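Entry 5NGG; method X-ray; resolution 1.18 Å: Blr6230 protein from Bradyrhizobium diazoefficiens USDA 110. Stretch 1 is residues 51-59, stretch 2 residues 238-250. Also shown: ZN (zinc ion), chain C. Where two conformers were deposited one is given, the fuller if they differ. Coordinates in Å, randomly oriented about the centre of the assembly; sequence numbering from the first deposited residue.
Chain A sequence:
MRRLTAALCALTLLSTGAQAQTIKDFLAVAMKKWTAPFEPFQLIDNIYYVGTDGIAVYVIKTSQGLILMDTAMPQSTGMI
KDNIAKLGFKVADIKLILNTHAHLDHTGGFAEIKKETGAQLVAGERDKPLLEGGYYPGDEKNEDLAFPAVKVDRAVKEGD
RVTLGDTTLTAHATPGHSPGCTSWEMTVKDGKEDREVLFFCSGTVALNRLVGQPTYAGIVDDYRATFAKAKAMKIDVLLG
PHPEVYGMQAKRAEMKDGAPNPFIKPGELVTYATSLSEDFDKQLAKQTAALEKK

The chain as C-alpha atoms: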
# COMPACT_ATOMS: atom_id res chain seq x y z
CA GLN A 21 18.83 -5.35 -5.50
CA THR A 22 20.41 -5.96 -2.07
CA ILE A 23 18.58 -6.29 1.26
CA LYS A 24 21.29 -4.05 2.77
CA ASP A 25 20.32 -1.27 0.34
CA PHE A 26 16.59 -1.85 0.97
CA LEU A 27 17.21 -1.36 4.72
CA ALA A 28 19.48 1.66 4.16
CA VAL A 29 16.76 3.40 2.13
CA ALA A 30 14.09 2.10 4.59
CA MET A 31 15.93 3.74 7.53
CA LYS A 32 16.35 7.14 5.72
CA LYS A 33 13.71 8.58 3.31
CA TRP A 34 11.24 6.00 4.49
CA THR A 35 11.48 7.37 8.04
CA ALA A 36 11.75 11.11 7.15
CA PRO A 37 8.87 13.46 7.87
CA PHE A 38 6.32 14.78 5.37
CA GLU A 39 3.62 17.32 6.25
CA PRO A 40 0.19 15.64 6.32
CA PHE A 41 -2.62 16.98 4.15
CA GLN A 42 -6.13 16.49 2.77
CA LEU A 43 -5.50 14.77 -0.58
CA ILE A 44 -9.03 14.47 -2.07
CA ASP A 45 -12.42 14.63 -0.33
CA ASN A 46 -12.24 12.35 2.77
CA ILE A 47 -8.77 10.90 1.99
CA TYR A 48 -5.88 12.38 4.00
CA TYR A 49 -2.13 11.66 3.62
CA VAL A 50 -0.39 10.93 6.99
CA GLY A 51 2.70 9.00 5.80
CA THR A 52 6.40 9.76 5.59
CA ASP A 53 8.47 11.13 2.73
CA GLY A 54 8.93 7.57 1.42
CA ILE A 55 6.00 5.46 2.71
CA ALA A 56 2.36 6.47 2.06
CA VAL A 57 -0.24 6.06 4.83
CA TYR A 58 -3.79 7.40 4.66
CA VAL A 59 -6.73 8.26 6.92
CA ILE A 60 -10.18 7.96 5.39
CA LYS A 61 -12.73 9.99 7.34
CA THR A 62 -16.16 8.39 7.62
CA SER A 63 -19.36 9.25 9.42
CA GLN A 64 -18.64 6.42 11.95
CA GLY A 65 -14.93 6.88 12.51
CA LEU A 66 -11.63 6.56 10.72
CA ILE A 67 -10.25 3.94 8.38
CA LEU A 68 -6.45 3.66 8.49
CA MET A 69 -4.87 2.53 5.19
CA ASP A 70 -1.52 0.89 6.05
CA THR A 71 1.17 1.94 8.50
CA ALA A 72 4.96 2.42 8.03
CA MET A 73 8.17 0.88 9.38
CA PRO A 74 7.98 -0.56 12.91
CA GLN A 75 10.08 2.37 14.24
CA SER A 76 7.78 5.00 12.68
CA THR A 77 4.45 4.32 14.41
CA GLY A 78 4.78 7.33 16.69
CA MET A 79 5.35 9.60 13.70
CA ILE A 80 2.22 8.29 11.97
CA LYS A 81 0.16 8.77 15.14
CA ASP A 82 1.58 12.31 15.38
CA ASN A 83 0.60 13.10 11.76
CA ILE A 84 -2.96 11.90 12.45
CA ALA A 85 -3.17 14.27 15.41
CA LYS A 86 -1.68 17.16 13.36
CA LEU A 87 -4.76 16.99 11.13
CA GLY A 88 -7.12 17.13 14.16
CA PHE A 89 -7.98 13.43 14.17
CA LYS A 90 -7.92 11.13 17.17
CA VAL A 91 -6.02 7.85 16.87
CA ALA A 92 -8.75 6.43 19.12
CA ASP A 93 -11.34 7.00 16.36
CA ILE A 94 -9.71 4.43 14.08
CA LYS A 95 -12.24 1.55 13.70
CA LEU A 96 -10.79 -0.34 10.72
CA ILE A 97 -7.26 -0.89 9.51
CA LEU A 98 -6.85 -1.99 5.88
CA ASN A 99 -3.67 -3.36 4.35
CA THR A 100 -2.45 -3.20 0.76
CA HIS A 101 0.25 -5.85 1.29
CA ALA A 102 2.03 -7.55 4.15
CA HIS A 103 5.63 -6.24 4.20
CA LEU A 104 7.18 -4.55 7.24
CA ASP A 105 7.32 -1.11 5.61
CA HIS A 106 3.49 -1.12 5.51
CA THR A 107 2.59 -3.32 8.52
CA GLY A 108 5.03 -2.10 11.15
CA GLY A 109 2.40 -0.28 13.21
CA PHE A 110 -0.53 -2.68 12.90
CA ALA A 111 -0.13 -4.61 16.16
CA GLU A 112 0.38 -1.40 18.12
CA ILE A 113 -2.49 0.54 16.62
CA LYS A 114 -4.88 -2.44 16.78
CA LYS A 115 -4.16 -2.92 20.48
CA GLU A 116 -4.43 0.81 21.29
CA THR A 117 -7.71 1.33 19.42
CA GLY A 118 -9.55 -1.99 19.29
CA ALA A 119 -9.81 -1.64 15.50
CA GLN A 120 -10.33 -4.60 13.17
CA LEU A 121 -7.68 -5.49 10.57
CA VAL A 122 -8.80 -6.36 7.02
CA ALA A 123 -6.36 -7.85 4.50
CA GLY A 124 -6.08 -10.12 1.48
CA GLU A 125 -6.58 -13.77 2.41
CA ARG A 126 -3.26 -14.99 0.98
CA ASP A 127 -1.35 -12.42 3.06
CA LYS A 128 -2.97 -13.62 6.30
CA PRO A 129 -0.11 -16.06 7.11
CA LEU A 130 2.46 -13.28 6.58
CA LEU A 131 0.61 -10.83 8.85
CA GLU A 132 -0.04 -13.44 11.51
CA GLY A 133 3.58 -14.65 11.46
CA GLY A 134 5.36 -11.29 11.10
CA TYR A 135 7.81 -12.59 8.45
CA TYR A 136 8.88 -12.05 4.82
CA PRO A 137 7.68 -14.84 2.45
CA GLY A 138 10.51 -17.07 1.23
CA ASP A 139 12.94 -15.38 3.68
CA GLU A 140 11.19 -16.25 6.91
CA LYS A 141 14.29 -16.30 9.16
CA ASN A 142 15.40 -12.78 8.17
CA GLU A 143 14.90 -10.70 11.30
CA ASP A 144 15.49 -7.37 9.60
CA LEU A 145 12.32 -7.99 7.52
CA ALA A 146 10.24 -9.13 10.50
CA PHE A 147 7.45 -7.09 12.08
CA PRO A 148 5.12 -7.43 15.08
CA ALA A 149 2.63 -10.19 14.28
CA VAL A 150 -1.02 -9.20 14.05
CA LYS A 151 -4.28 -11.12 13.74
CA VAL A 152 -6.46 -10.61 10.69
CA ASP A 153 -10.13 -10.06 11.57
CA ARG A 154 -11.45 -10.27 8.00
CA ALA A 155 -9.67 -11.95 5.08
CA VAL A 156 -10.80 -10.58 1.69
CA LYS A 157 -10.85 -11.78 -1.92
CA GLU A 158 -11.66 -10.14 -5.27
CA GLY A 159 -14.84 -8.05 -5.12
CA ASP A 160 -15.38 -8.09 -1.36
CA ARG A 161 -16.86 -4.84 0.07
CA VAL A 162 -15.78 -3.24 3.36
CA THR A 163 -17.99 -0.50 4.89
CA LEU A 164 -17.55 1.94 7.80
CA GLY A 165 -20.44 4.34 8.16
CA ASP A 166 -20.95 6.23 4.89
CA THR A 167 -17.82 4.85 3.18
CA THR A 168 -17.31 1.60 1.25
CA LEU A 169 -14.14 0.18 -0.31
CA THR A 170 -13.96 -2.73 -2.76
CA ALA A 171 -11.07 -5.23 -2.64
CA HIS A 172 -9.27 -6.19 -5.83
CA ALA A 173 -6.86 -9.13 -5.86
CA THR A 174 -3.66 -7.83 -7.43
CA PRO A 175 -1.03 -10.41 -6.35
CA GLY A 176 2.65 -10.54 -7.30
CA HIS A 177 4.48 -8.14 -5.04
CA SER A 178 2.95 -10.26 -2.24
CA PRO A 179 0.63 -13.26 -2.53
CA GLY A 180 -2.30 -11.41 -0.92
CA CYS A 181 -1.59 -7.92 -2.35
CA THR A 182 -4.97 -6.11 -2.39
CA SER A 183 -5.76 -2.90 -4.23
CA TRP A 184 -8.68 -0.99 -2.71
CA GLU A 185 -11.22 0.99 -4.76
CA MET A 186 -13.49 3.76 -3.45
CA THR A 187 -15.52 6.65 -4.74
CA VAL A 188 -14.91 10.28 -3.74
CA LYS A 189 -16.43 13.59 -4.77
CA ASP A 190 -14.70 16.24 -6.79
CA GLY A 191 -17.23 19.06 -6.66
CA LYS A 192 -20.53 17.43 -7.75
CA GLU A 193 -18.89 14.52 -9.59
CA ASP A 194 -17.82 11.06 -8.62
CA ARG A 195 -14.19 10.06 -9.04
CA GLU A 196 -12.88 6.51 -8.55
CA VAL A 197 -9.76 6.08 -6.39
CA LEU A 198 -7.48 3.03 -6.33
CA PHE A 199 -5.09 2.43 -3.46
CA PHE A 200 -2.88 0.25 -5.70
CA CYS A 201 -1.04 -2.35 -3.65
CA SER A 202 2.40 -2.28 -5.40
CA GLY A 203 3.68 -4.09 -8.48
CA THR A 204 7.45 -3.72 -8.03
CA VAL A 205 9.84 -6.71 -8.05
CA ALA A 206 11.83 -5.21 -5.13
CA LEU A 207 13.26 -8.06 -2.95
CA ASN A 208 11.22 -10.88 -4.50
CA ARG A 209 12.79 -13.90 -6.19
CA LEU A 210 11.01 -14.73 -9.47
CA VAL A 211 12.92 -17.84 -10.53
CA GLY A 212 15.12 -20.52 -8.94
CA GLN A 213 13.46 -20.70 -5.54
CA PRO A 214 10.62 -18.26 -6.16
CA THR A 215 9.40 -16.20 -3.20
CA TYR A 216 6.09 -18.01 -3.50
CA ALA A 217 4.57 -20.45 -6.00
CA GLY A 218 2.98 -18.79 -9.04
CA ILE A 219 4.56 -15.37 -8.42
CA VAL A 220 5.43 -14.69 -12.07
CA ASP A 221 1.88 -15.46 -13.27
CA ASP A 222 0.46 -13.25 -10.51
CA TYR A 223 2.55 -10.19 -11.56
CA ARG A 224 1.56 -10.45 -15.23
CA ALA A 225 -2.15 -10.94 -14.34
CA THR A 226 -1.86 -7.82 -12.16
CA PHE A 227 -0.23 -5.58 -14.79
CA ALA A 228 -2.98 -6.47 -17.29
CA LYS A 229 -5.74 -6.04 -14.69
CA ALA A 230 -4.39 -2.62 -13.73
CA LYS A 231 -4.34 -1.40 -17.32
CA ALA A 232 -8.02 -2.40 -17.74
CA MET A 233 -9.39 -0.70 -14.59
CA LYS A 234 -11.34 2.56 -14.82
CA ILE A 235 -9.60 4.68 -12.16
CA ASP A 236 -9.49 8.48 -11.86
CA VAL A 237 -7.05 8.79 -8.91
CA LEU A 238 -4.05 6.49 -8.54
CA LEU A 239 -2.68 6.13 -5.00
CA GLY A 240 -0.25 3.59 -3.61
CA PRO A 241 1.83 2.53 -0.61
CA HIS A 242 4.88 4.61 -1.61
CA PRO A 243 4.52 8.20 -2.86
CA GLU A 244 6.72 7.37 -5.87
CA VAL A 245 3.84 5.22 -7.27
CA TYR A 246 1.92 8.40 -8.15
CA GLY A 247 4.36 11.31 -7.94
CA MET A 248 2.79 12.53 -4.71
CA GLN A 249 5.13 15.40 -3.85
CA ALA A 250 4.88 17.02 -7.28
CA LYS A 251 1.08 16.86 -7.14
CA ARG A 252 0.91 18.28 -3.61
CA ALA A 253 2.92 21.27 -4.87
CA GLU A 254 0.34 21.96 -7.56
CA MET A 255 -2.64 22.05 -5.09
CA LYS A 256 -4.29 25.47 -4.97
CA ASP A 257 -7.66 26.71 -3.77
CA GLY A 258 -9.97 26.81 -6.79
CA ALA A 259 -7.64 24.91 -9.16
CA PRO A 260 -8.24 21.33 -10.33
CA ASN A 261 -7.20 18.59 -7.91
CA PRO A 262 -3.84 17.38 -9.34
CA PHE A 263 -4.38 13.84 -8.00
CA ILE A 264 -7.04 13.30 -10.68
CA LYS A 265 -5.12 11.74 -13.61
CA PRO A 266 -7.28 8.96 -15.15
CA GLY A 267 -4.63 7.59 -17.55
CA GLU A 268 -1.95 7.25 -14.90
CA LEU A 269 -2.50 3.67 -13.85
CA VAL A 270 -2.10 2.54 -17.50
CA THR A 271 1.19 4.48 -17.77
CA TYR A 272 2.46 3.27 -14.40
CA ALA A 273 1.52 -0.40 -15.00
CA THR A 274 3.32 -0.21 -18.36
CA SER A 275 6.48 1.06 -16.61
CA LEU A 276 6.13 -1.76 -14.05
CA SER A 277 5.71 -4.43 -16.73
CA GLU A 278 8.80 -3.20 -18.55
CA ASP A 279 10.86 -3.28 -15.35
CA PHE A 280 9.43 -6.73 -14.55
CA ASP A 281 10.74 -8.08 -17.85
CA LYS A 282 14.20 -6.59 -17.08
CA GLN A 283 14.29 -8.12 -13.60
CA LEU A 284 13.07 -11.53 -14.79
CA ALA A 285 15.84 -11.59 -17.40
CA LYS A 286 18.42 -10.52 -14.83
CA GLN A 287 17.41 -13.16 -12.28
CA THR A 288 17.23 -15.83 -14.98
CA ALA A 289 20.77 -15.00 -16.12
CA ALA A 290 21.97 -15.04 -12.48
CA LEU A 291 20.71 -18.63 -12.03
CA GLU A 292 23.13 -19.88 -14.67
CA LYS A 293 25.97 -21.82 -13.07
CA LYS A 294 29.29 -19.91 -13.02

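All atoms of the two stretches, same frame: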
# COMPACT_ATOMS: atom_id res chain seq x y z
N GLY A 51 1.48 9.81 5.86
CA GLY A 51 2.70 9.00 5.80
C GLY A 51 3.97 9.81 5.95
O GLY A 51 4.00 10.95 6.45
N THR A 52 5.07 9.19 5.53
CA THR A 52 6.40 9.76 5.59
C THR A 52 6.76 10.26 4.19
O THR A 52 5.97 10.19 3.25
CB THR A 52 7.42 8.73 6.10
OG1 THR A 52 7.60 7.75 5.10
CG2 THR A 52 6.96 8.07 7.41
N ASP A 53 8.00 10.76 4.05
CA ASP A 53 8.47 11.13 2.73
C ASP A 53 8.61 9.96 1.74
O ASP A 53 8.63 10.19 0.53
CB ASP A 53 9.78 11.93 2.89
CG ASP A 53 10.26 12.54 1.61
OD1 ASP A 53 9.41 13.03 0.82
OD2 ASP A 53 11.49 12.56 1.43
N GLY A 54 8.70 8.73 2.26
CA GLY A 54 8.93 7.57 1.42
C GLY A 54 7.94 6.45 1.54
O GLY A 54 8.03 5.53 0.73
N ILE A 55 7.01 6.50 2.51
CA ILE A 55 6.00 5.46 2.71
C ILE A 55 4.65 6.18 2.87
O ILE A 55 4.51 7.06 3.73
CB ILE A 55 6.27 4.59 3.94
CG1 ILE A 55 7.56 3.77 3.75
CG2 ILE A 55 5.07 3.67 4.21
CD1 ILE A 55 8.07 3.12 5.00
N ALA A 56 3.68 5.82 2.05
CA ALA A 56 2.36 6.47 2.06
C ALA A 56 1.43 5.75 3.02
O ALA A 56 1.28 4.52 2.96
CB ALA A 56 1.79 6.44 0.65
N VAL A 57 0.76 6.53 3.86
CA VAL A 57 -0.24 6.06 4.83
C VAL A 57 -1.39 7.03 4.70
O VAL A 57 -1.15 8.23 4.50
CB VAL A 57 0.34 6.07 6.28
CG1 VAL A 57 -0.73 5.61 7.27
CG2 VAL A 57 1.58 5.19 6.36
N TYR A 58 -2.62 6.54 4.84
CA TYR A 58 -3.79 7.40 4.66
C TYR A 58 -4.79 7.19 5.78
O TYR A 58 -4.94 6.10 6.32
CB TYR A 58 -4.49 7.15 3.33
CG TYR A 58 -3.57 7.08 2.14
CD1 TYR A 58 -2.91 5.91 1.82
CD2 TYR A 58 -3.36 8.19 1.32
CE1 TYR A 58 -2.04 5.83 0.73
CE2 TYR A 58 -2.52 8.12 0.22
CZ TYR A 58 -1.86 6.94 -0.06
OH TYR A 58 -1.02 6.89 -1.16
N VAL A 59 -5.48 8.28 6.12
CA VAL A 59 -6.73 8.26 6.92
C VAL A 59 -7.90 8.54 5.98
O VAL A 59 -7.86 9.45 5.14
CB VAL A 59 -6.72 9.32 8.04
CG1 VAL A 59 -8.08 9.45 8.72
CG2 VAL A 59 -5.68 8.96 9.08
N LEU A 238 -4.98 7.54 -8.94
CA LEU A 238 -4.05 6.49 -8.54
C LEU A 238 -3.35 6.89 -7.25
O LEU A 238 -2.69 7.94 -7.18
CB LEU A 238 -2.98 6.28 -9.60
CG LEU A 238 -1.92 5.22 -9.25
CD1 LEU A 238 -2.56 3.85 -9.06
CD2 LEU A 238 -0.84 5.20 -10.32
N LEU A 239 -3.45 6.03 -6.24
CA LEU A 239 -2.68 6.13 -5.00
C LEU A 239 -1.92 4.83 -4.84
O LEU A 239 -2.11 3.86 -5.56
CB LEU A 239 -3.59 6.42 -3.81
CG LEU A 239 -4.44 7.69 -3.91
CD1 LEU A 239 -5.36 7.85 -2.71
CD2 LEU A 239 -3.56 8.91 -4.03
N GLY A 240 -1.04 4.77 -3.85
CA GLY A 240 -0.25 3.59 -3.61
C GLY A 240 0.50 3.67 -2.30
O GLY A 240 0.43 4.67 -1.60
N PRO A 241 1.24 2.60 -1.96
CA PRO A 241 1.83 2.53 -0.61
C PRO A 241 3.19 3.21 -0.48
O PRO A 241 3.72 3.29 0.62
CB PRO A 241 1.89 1.04 -0.33
CG PRO A 241 1.97 0.40 -1.65
CD PRO A 241 1.33 1.31 -2.66
N HIS A 242 3.72 3.74 -1.60
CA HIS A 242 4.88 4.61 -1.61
C HIS A 242 4.51 5.80 -2.48
O HIS A 242 3.88 5.62 -3.52
CB HIS A 242 6.12 3.88 -2.16
CG HIS A 242 6.59 2.76 -1.30
ND1 HIS A 242 7.35 2.94 -0.15
CD2 HIS A 242 6.41 1.43 -1.40
CE1 HIS A 242 7.61 1.76 0.39
NE2 HIS A 242 7.05 0.82 -0.35
N PRO A 243 4.94 7.02 -2.09
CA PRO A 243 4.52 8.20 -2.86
C PRO A 243 5.02 8.22 -4.30
O PRO A 243 4.41 8.84 -5.16
CB PRO A 243 5.01 9.37 -2.00
CG PRO A 243 5.95 8.80 -1.01
CD PRO A 243 5.66 7.36 -0.86
N GLU A 244 6.13 7.53 -4.54
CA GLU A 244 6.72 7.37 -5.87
C GLU A 244 5.78 6.72 -6.88
O GLU A 244 5.88 7.01 -8.08
CB GLU A 244 8.03 6.59 -5.75
CG GLU A 244 9.10 7.36 -5.00
CD GLU A 244 9.17 7.10 -3.50
OE1 GLU A 244 8.20 6.63 -2.84
OE2 GLU A 244 10.25 7.38 -2.94
N VAL A 245 4.83 5.90 -6.40
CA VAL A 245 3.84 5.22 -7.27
C VAL A 245 3.07 6.25 -8.11
O VAL A 245 2.69 5.96 -9.24
CB VAL A 245 2.86 4.36 -6.43
CG1 VAL A 245 1.61 3.93 -7.20
CG2 VAL A 245 3.56 3.15 -5.83
N TYR A 246 2.81 7.43 -7.54
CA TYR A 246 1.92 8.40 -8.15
C TYR A 246 2.47 9.81 -8.12
O TYR A 246 1.72 10.75 -8.33
CB TYR A 246 0.51 8.29 -7.55
CG TYR A 246 0.42 8.54 -6.07
CD1 TYR A 246 0.78 7.56 -5.15
CD2 TYR A 246 -0.02 9.77 -5.57
CE1 TYR A 246 0.69 7.78 -3.79
CE2 TYR A 246 -0.13 9.98 -4.19
CZ TYR A 246 0.25 8.99 -3.30
OH TYR A 246 0.13 9.23 -1.94
N GLY A 247 3.77 9.99 -7.91
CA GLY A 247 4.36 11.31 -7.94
C GLY A 247 3.69 12.26 -6.96
O GLY A 247 3.34 13.38 -7.30
N MET A 248 3.55 11.80 -5.71
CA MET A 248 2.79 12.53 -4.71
C MET A 248 3.29 13.96 -4.47
O MET A 248 2.49 14.89 -4.45
CB MET A 248 2.81 11.76 -3.38
CG MET A 248 1.98 12.39 -2.26
SD MET A 248 2.85 13.63 -1.28
CE MET A 248 4.00 12.60 -0.38
N GLN A 249 4.60 14.12 -4.30
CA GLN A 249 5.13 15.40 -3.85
C GLN A 249 4.89 16.47 -4.92
O GLN A 249 4.57 17.62 -4.63
CB GLN A 249 6.62 15.23 -3.48
CG GLN A 249 6.89 14.31 -2.28
CD GLN A 249 7.11 12.80 -2.59
OE1 GLN A 249 6.54 12.23 -3.58
NE2 GLN A 249 7.89 12.13 -1.71
N ALA A 250 5.10 16.10 -6.17
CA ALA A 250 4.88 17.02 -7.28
C ALA A 250 3.42 17.46 -7.39
O ALA A 250 3.13 18.61 -7.71
CB ALA A 250 5.36 16.41 -8.59
ZN ZN C . 6.80 -1.16 0.32
O HOH W 1 10.05 5.36 -0.91
O HOH W 2 7.37 -3.14 0.43

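The two stretches lie 181 or more residues apart in sequence wherever they touch, and they bury 483 Å² between them, both sides summed. Their backbones come nearest where the CA atoms of I55 and H242 are 4.5 Å apart and those of A56 and P241 4.8 Å. The contact is best read by asking, for each polar atom, what satisfies it.

A single backbone-to-backbone hydrogen bond crosses here: A56 N donates to P241 O at 2.9 Å with an N-H...O angle of 158°. Two residues further along stretch 1, Y58 takes the neighbouring carbonyl. Y58 OH donates to G240 O at 2.7 Å and accepts from Y246 OH, also at 2.7 Å. The direction of this relay is therefore set: Y246 OH gives to Y58 OH, which gives to G240 O. Both G240 O and Y246 OH lie at the edge of the Y58 ring, near its plane, where the lone pairs and proton of a phenol are normally directed. G240 O is also packed against A56, with A56 CB approaching G240 O to 3.2 Å. The tyrosine is held by apolar contact as well, with Y58 CE2 4.1 Å from L239 CD1 and Y58 CZ 4.4 Å from Y246 CZ.

G54 O takes two donors, one from the protein and one from a water. H242 ND1 donates to G54 O at 2.8 Å and 172°, an almost linear bond, with the oxygen near the plane of the imidazole ring at its edge. Water 1 donates to the same oxygen, 2.6 Å from its O to G54 O, and lies 2.9 Å from E244 OE2, to which it can also donate; because more acceptors are in reach than the water has protons, these bonds need not all be made at once. The histidine is thus engaged through both nitrogens: ND1 carries the proton given to G54 O, while NE2 binds the zinc ion, with H242 NE2 2.1 Å from ZN. The carbonyl of stretch 1 thereby helps to fix the orientation of a metal ligand. Water 2, its O 2.1 Å from ZN, and three atoms from elsewhere in the structure complete the coordination.

At the other end, Q249 NE2 donates to D53 OD1 at 3.1 Å and 162°. The CA-to-CB bond of D53 points away from stretch 2, but with chi1 at -171° (t) the carboxylate comes nearer and reaches the amide.

The turn that presents these groups is braced within stretch 1. T52 OG1 accepts from I55 N at 2.9 Å (138°) and from G54 N at 3.2 Å (153°), and T52 N donates to I55 O at 2.8 Å. In stretch 2, P243 O accepts from Y246 N at 3.2 Å and from M248 N at 3.1 Å. The ring of P243 fills space beside the turn, P243 CD lying 3.4 Å from G54 O and 4.3 Å from A56 CB.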